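Local coordinates for stromal cell-derived factor 2-like protein (Arabidopsis thaliana, PDB 3MAL), which takes part in protein quality control and the unfolded protein response of the endoplasmic reticulum, in a complex with ERDJ3B and BIP1 needed for accumulation of the receptor kinase EFR, at residues 29-34 / 168-173; 125-130 / 153-158. All coordinates share one frame; numbering follows the deposited sequence.

In this beta-trefoil built from MIR motifs, a six-stranded barrel (among its strands 23-28, 127-131 and 143-148) meets a second antiparallel set of strands that includes 154-161 and 170-175. Interactions 1 and 2 both reach this second set, on neighbouring strands that follow each other in the chain, and their centres lie about 14 Å apart. Interaction 2 is nested along the sequence within the long loop closed by interaction 1. The two also touch directly: Ser157 and His158 of interaction 2 probably hydrogen-bond to Glu171 of interaction 1. A buried barrel-to-cap contact and a more peripheral one are thus linked through neighbouring strands 154-161 and 170-175.

Interaction 1: 29-34 / 168-173; sequences EKTKFR and GQQEVC
Phe33 and Gln170 form an amide-on-ring stack that fastens the turn between strands 23-28 and 34-38, in the first MIR repeat, to segment 168-173 in the third. The contact shows how a trefoil can join distant parts of its chain without any backbone hydrogen bond between the two segments. The carboxamide of Gln170 lies flat over one face of the phenyl ring, the two planes only 5° apart, with NE2 3.3 Å above the plane of the Phe33 ring and over its centre. Gln170 CD sits 3.5 Å from Phe33 CD2, and the methylene CG lies over the same face. The Gln170 chain is extended beyond CG (chi2 174°), which carries the amide out across the ring. At the ring edge, near its plane, the carbonyl oxygen of Gly168 comes within 3.4 Å of Phe33 CE2. Thr31 approaches Gln170 from the opposite direction: its methyl carbon CG2 lies 3.5 Å from Gln170 NE2, and its hydroxyl OG1 is 3.1 Å from Gln170 OE1, a hydrogen bond to be read with caution because the placement of OG1 is less sure. Pro55 and Lys161 also touch Phe33, while Ser157 offers Gln170 OE1 a weak hydrogen bond. Within the turn, Lys32 NZ donates to the carbonyl oxygen of Glu29 at 2.8 Å, bridging back across the turn, and Glu29 in turn forms a salt bridge with Arg143. The chemistry implies that the aromatic ring covers one face of the buried Gln170 amide and favours its flat orientation, the polar partners of OE1 adding to this; the less certain Thr31 bond, if present, would also restrict its rotation.

Interaction 2: 125-130 / 153-158; sequences DHWKLI and GYLHSH
Trp127 and Leu155 meet in the interior of the beta-trefoil, where barrel strand 127-131 faces strand 154-161 of the neighbouring antiparallel sheet. No hydrogen bond joins the two segments, so the contact rests on side chains and one backbone oxygen. The six-membered part of the indole supplies the touching atoms: Trp127 CZ3 lies 4.1 Å from Leu155 CB, and CH2 of the same ring is 4.2 Å from Leu155 CD1. The two side chains cross at about a right angle, Leu155 approaching the indole obliquely. Leu155 CG stands anti to the backbone N (chi1 -176°), and the next torsion (chi2 71°) then sets CD1 beside CH2. The Gly153 carbonyl oxygen stands 4.1 Å from Trp127 CZ3, also at an oblique approach. A second, smaller touch closes the other end, where Ile130 CD1 meets the edge of the Tyr154 ring at CE1, 4.0 Å away. The Trp127 ring is further fixed by its NE1 bond to the carbonyl oxygen of Leu97 and an edge-to-face pairing with His148. Val172 also packs on Leu155, extending the apolar layer into strand 170-175. The chemistry implies a small apolar seam of van der Waals contacts, in which the indole N-H is satisfied by Leu97 O, consistent with burying the ring between barrel and cap.

Interaction 1: 29-34 / 168-173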
loop_
_atom_site.group_PDB
_atom_site.type_symbol
_atom_site.label_atom_id
_atom_site.label_comp_id
_atom_site.label_asym_id
_atom_site.label_seq_id
_atom_site.Cartn_x
_atom_site.Cartn_y
_atom_site.Cartn_z
ATOM N N GLU A 29 -11.553 -1.532 2.193
ATOM C CA GLU A 29 -12.968 -1.149 2.396
ATOM C C GLU A 29 -13.887 -2.255 2.916
ATOM O O GLU A 29 -14.709 -2.008 3.782
ATOM C CB GLU A 29 -13.587 -0.545 1.155
ATOM C CG GLU A 29 -15.017 -0.047 1.436
ATOM C CD GLU A 29 -15.634 0.623 0.222
ATOM O OE1 GLU A 29 -15.612 0.020 -0.878
ATOM O OE2 GLU A 29 -16.168 1.755 0.363
ATOM N N LYS A 30 -13.763 -3.457 2.366
ATOM C CA LYS A 30 -14.635 -4.570 2.682
ATOM C C LYS A 30 -14.409 -5.116 4.096
ATOM O O LYS A 30 -15.358 -5.289 4.854
ATOM C CB LYS A 30 -14.364 -5.667 1.650
ATOM C CG LYS A 30 -15.527 -6.567 1.339
ATOM C CD LYS A 30 -16.620 -5.822 0.613
ATOM C CE LYS A 30 -17.718 -6.806 0.218
ATOM N NZ LYS A 30 -18.944 -6.100 -0.311
ATOM N N THR A 31 -13.162 -5.399 4.464
ATOM C CA THR A 31 -12.905 -6.020 5.757
ATOM C C THR A 31 -12.525 -5.039 6.875
ATOM O O THR A 31 -12.539 -5.402 8.059
ATOM C CB THR A 31 -11.751 -7.032 5.655
ATOM O OG1 THR A 31 -10.552 -6.323 5.330
ATOM C CG2 THR A 31 -12.041 -8.095 4.600
ATOM N N LYS A 32 -12.154 -3.809 6.501
ATOM C CA LYS A 32 -11.703 -2.801 7.468
ATOM C C LYS A 32 -10.289 -3.054 8.047
ATOM O O LYS A 32 -9.836 -2.302 8.900
ATOM C CB LYS A 32 -12.728 -2.590 8.604
ATOM C CG LYS A 32 -14.212 -2.463 8.145
ATOM C CD LYS A 32 -14.407 -1.338 7.130
ATOM C CE LYS A 32 -15.888 -1.279 6.683
ATOM N NZ LYS A 32 -16.088 -0.337 5.536
ATOM N N PHE A 33 -9.594 -4.089 7.571
ATOM C CA PHE A 33 -8.205 -4.343 8.009
ATOM C C PHE A 33 -7.237 -3.296 7.440
ATOM O O PHE A 33 -7.475 -2.720 6.368
ATOM C CB PHE A 33 -7.745 -5.777 7.638
ATOM C CG PHE A 33 -8.283 -6.872 8.576
ATOM C CD1 PHE A 33 -9.642 -6.919 8.937
ATOM C CD2 PHE A 33 -7.431 -7.860 9.073
ATOM C CE1 PHE A 33 -10.133 -7.933 9.809
ATOM C CE2 PHE A 33 -7.904 -8.869 9.920
ATOM C CZ PHE A 33 -9.273 -8.902 10.292
ATOM N N ARG A 34 -6.142 -3.050 8.155
ATOM C CA ARG A 34 -5.187 -2.038 7.731
ATOM C C ARG A 34 -3.937 -2.637 7.063
ATOM O O ARG A 34 -3.370 -3.623 7.529
ATOM C CB ARG A 34 -4.747 -1.163 8.914
ATOM C CG ARG A 34 -5.748 -0.174 9.374
ATOM C CD ARG A 34 -6.617 -0.783 10.463
ATOM N NE ARG A 34 -7.152 0.233 11.357
ATOM C CZ ARG A 34 -8.434 0.551 11.417
ATOM N NH1 ARG A 34 -9.304 -0.102 10.655
ATOM N NH2 ARG A 34 -8.850 1.496 12.248
ATOM N N GLY A 168 -4.579 -14.494 12.414
ATOM C CA GLY A 168 -5.653 -13.497 12.462
ATOM C C GLY A 168 -5.417 -12.320 11.506
ATOM O O GLY A 168 -6.339 -11.549 11.243
ATOM N N GLN A 169 -4.192 -12.166 11.006
ATOM C CA GLN A 169 -3.885 -11.155 9.970
ATOM C C GLN A 169 -4.237 -11.711 8.579
ATOM O O GLN A 169 -4.150 -12.918 8.360
ATOM C CB GLN A 169 -2.421 -10.734 10.015
ATOM C CG GLN A 169 -2.073 -9.895 11.264
ATOM C CD GLN A 169 -0.569 -9.642 11.435
ATOM O OE1 GLN A 169 0.154 -9.364 10.463
ATOM N NE2 GLN A 169 -0.094 -9.704 12.698
ATOM N N GLN A 170 -4.660 -10.839 7.665
ATOM C CA GLN A 170 -5.125 -11.275 6.336
ATOM C C GLN A 170 -3.982 -11.257 5.326
ATOM O O GLN A 170 -3.063 -10.419 5.416
ATOM C CB GLN A 170 -6.262 -10.365 5.809
ATOM C CG GLN A 170 -7.517 -10.452 6.618
ATOM C CD GLN A 170 -8.597 -9.464 6.207
ATOM O OE1 GLN A 170 -8.388 -8.545 5.390
ATOM N NE2 GLN A 170 -9.773 -9.651 6.770
ATOM N N GLU A 171 -4.060 -12.169 4.356
ATOM C CA GLU A 171 -3.224 -12.085 3.159
ATOM C C GLU A 171 -3.472 -10.774 2.422
ATOM O O GLU A 171 -4.621 -10.346 2.250
ATOM C CB GLU A 171 -3.512 -13.243 2.190
ATOM C CG GLU A 171 -2.405 -13.445 1.143
ATOM C CD GLU A 171 -2.861 -14.286 -0.033
ATOM O OE1 GLU A 171 -3.995 -14.086 -0.490
ATOM O OE2 GLU A 171 -2.086 -15.133 -0.504
ATOM N N VAL A 172 -2.382 -10.159 1.973
ATOM C CA VAL A 172 -2.464 -9.065 1.012
ATOM C C VAL A 172 -1.797 -9.572 -0.264
ATOM O O VAL A 172 -0.760 -10.247 -0.208
ATOM C CB VAL A 172 -1.799 -7.781 1.568
ATOM C CG1 VAL A 172 -1.710 -6.668 0.486
ATOM C CG2 VAL A 172 -2.585 -7.303 2.791
ATOM N N CYS A 173 -2.420 -9.299 -1.408
ATOM C CA CYS A 173 -1.882 -9.792 -2.686
ATOM C C CYS A 173 -2.301 -8.843 -3.805
ATOM O O CYS A 173 -2.917 -7.812 -3.538
ATOM C CB CYS A 173 -2.373 -11.218 -2.956
ATOM S SG CYS A 173 -4.157 -11.361 -3.136
#

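Interaction 2: 125-130 / 153-158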
loop_
_atom_site.group_PDB
_atom_site.type_symbol
_atom_site.label_atom_id
_atom_site.label_comp_id
_atom_site.label_asym_id
_atom_site.label_seq_id
_atom_site.Cartn_x
_atom_site.Cartn_y
_atom_site.Cartn_z
ATOM N N ASP A 125 8.463 -0.870 -6.919
ATOM C CA ASP A 125 7.885 -0.083 -5.820
ATOM C C ASP A 125 6.816 0.915 -6.308
ATOM O O ASP A 125 6.280 1.686 -5.513
ATOM C CB ASP A 125 8.993 0.689 -5.089
ATOM C CG ASP A 125 10.045 -0.222 -4.469
ATOM O OD1 ASP A 125 9.764 -1.399 -4.130
ATOM O OD2 ASP A 125 11.180 0.251 -4.315
ATOM N N HIS A 126 6.505 0.900 -7.609
ATOM C CA HIS A 126 5.624 1.918 -8.200
ATOM C C HIS A 126 4.163 1.461 -8.312
ATOM O O HIS A 126 3.881 0.367 -8.814
ATOM C CB HIS A 126 6.190 2.382 -9.565
ATOM C CG HIS A 126 7.557 2.992 -9.468
ATOM N ND1 HIS A 126 8.208 3.543 -10.556
ATOM C CD2 HIS A 126 8.390 3.146 -8.409
ATOM C CE1 HIS A 126 9.391 3.996 -10.170
ATOM N NE2 HIS A 126 9.521 3.777 -8.871
ATOM N N TRP A 127 3.244 2.311 -7.833
ATOM C CA TRP A 127 1.803 2.038 -7.829
ATOM C C TRP A 127 1.066 3.231 -8.406
ATOM O O TRP A 127 1.404 4.394 -8.100
ATOM C CB TRP A 127 1.296 1.775 -6.398
ATOM C CG TRP A 127 2.003 0.622 -5.707
ATOM C CD1 TRP A 127 3.214 0.669 -5.088
ATOM C CD2 TRP A 127 1.538 -0.733 -5.579
ATOM N NE1 TRP A 127 3.547 -0.571 -4.580
ATOM C CE2 TRP A 127 2.532 -1.449 -4.861
ATOM C CE3 TRP A 127 0.378 -1.406 -5.984
ATOM C CZ2 TRP A 127 2.411 -2.816 -4.563
ATOM C CZ3 TRP A 127 0.245 -2.773 -5.674
ATOM C CH2 TRP A 127 1.258 -3.454 -4.963
ATOM N N LYS A 128 0.062 2.962 -9.233
ATOM C CA LYS A 128 -0.750 4.051 -9.775
ATOM C C LYS A 128 -1.958 4.253 -8.867
ATOM O O LYS A 128 -2.683 3.293 -8.567
ATOM C CB LYS A 128 -1.155 3.704 -11.208
ATOM C CG LYS A 128 -2.197 4.603 -11.893
ATOM C CD LYS A 128 -2.691 3.782 -13.106
ATOM C CE LYS A 128 -3.689 4.515 -13.968
ATOM N NZ LYS A 128 -4.057 3.695 -15.178
ATOM N N LEU A 129 -2.157 5.488 -8.404
ATOM C CA LEU A 129 -3.353 5.817 -7.629
ATOM C C LEU A 129 -4.530 6.051 -8.579
ATOM O O LEU A 129 -4.438 6.844 -9.525
ATOM C CB LEU A 129 -3.160 7.045 -6.732
ATOM C CG LEU A 129 -4.462 7.466 -6.019
ATOM C CD1 LEU A 129 -4.756 6.590 -4.775
ATOM C CD2 LEU A 129 -4.407 8.925 -5.636
ATOM N N ILE A 130 -5.626 5.351 -8.319
ATOM C CA ILE A 130 -6.824 5.468 -9.145
ATOM C C ILE A 130 -7.971 5.850 -8.236
ATOM O O ILE A 130 -8.393 5.053 -7.394
ATOM C CB ILE A 130 -7.129 4.140 -9.874
ATOM C CG1 ILE A 130 -5.920 3.742 -10.746
ATOM C CG2 ILE A 130 -8.381 4.279 -10.748
ATOM C CD1 ILE A 130 -6.000 2.349 -11.344
ATOM N N GLY A 153 -1.221 -5.561 -11.251
ATOM C CA GLY A 153 -2.019 -6.067 -10.127
ATOM C C GLY A 153 -2.630 -4.959 -9.259
ATOM O O GLY A 153 -1.940 -3.989 -8.922
ATOM N N TYR A 154 -3.917 -5.060 -8.924
ATOM C CA TYR A 154 -4.517 -4.151 -7.942
ATOM C C TYR A 154 -4.185 -4.693 -6.564
ATOM O O TYR A 154 -4.321 -5.899 -6.325
ATOM C CB TYR A 154 -6.046 -4.065 -8.103
ATOM C CG TYR A 154 -6.443 -3.515 -9.433
ATOM C CD1 TYR A 154 -6.324 -2.145 -9.691
ATOM C CD2 TYR A 154 -6.880 -4.356 -10.459
ATOM C CE1 TYR A 154 -6.679 -1.611 -10.916
ATOM C CE2 TYR A 154 -7.244 -3.824 -11.704
ATOM C CZ TYR A 154 -7.126 -2.440 -11.919
ATOM O OH TYR A 154 -7.452 -1.862 -13.132
ATOM N N LEU A 155 -3.725 -3.809 -5.678
ATOM C CA LEU A 155 -3.554 -4.142 -4.270
ATOM C C LEU A 155 -4.885 -4.703 -3.740
ATOM O O LEU A 155 -5.946 -4.064 -3.865
ATOM C CB LEU A 155 -3.154 -2.878 -3.473
ATOM C CG LEU A 155 -2.857 -3.121 -1.991
ATOM C CD1 LEU A 155 -1.528 -3.883 -1.850
ATOM C CD2 LEU A 155 -2.801 -1.774 -1.256
ATOM N N HIS A 156 -4.816 -5.866 -3.103
ATOM C CA HIS A 156 -6.007 -6.659 -2.828
ATOM C C HIS A 156 -5.903 -7.278 -1.441
ATOM O O HIS A 156 -4.813 -7.630 -1.012
ATOM C CB HIS A 156 -6.084 -7.791 -3.871
ATOM C CG HIS A 156 -7.423 -8.447 -3.957
ATOM N ND1 HIS A 156 -7.756 -9.559 -3.209
ATOM C CD2 HIS A 156 -8.501 -8.168 -4.721
ATOM C CE1 HIS A 156 -8.990 -9.928 -3.499
ATOM N NE2 HIS A 156 -9.457 -9.108 -4.423
ATOM N N SER A 157 -7.030 -7.369 -0.727
ATOM C CA SER A 157 -7.113 -8.234 0.434
ATOM C C SER A 157 -8.468 -8.951 0.485
ATOM O O SER A 157 -9.321 -8.793 -0.407
ATOM C CB SER A 157 -6.838 -7.462 1.740
ATOM O OG SER A 157 -6.393 -8.350 2.764
ATOM N N HIS A 158 -8.642 -9.761 1.526
ATOM C CA HIS A 158 -9.818 -10.634 1.675
ATOM C C HIS A 158 -9.754 -11.360 3.016
ATOM O O HIS A 158 -8.726 -11.362 3.688
ATOM C CB HIS A 158 -9.949 -11.680 0.552
ATOM C CG HIS A 158 -8.643 -12.243 0.054
ATOM N ND1 HIS A 158 -8.496 -12.753 -1.221
ATOM C CD2 HIS A 158 -7.427 -12.363 0.643
ATOM C CE1 HIS A 158 -7.252 -13.167 -1.396
ATOM N NE2 HIS A 158 -6.581 -12.948 -0.276
#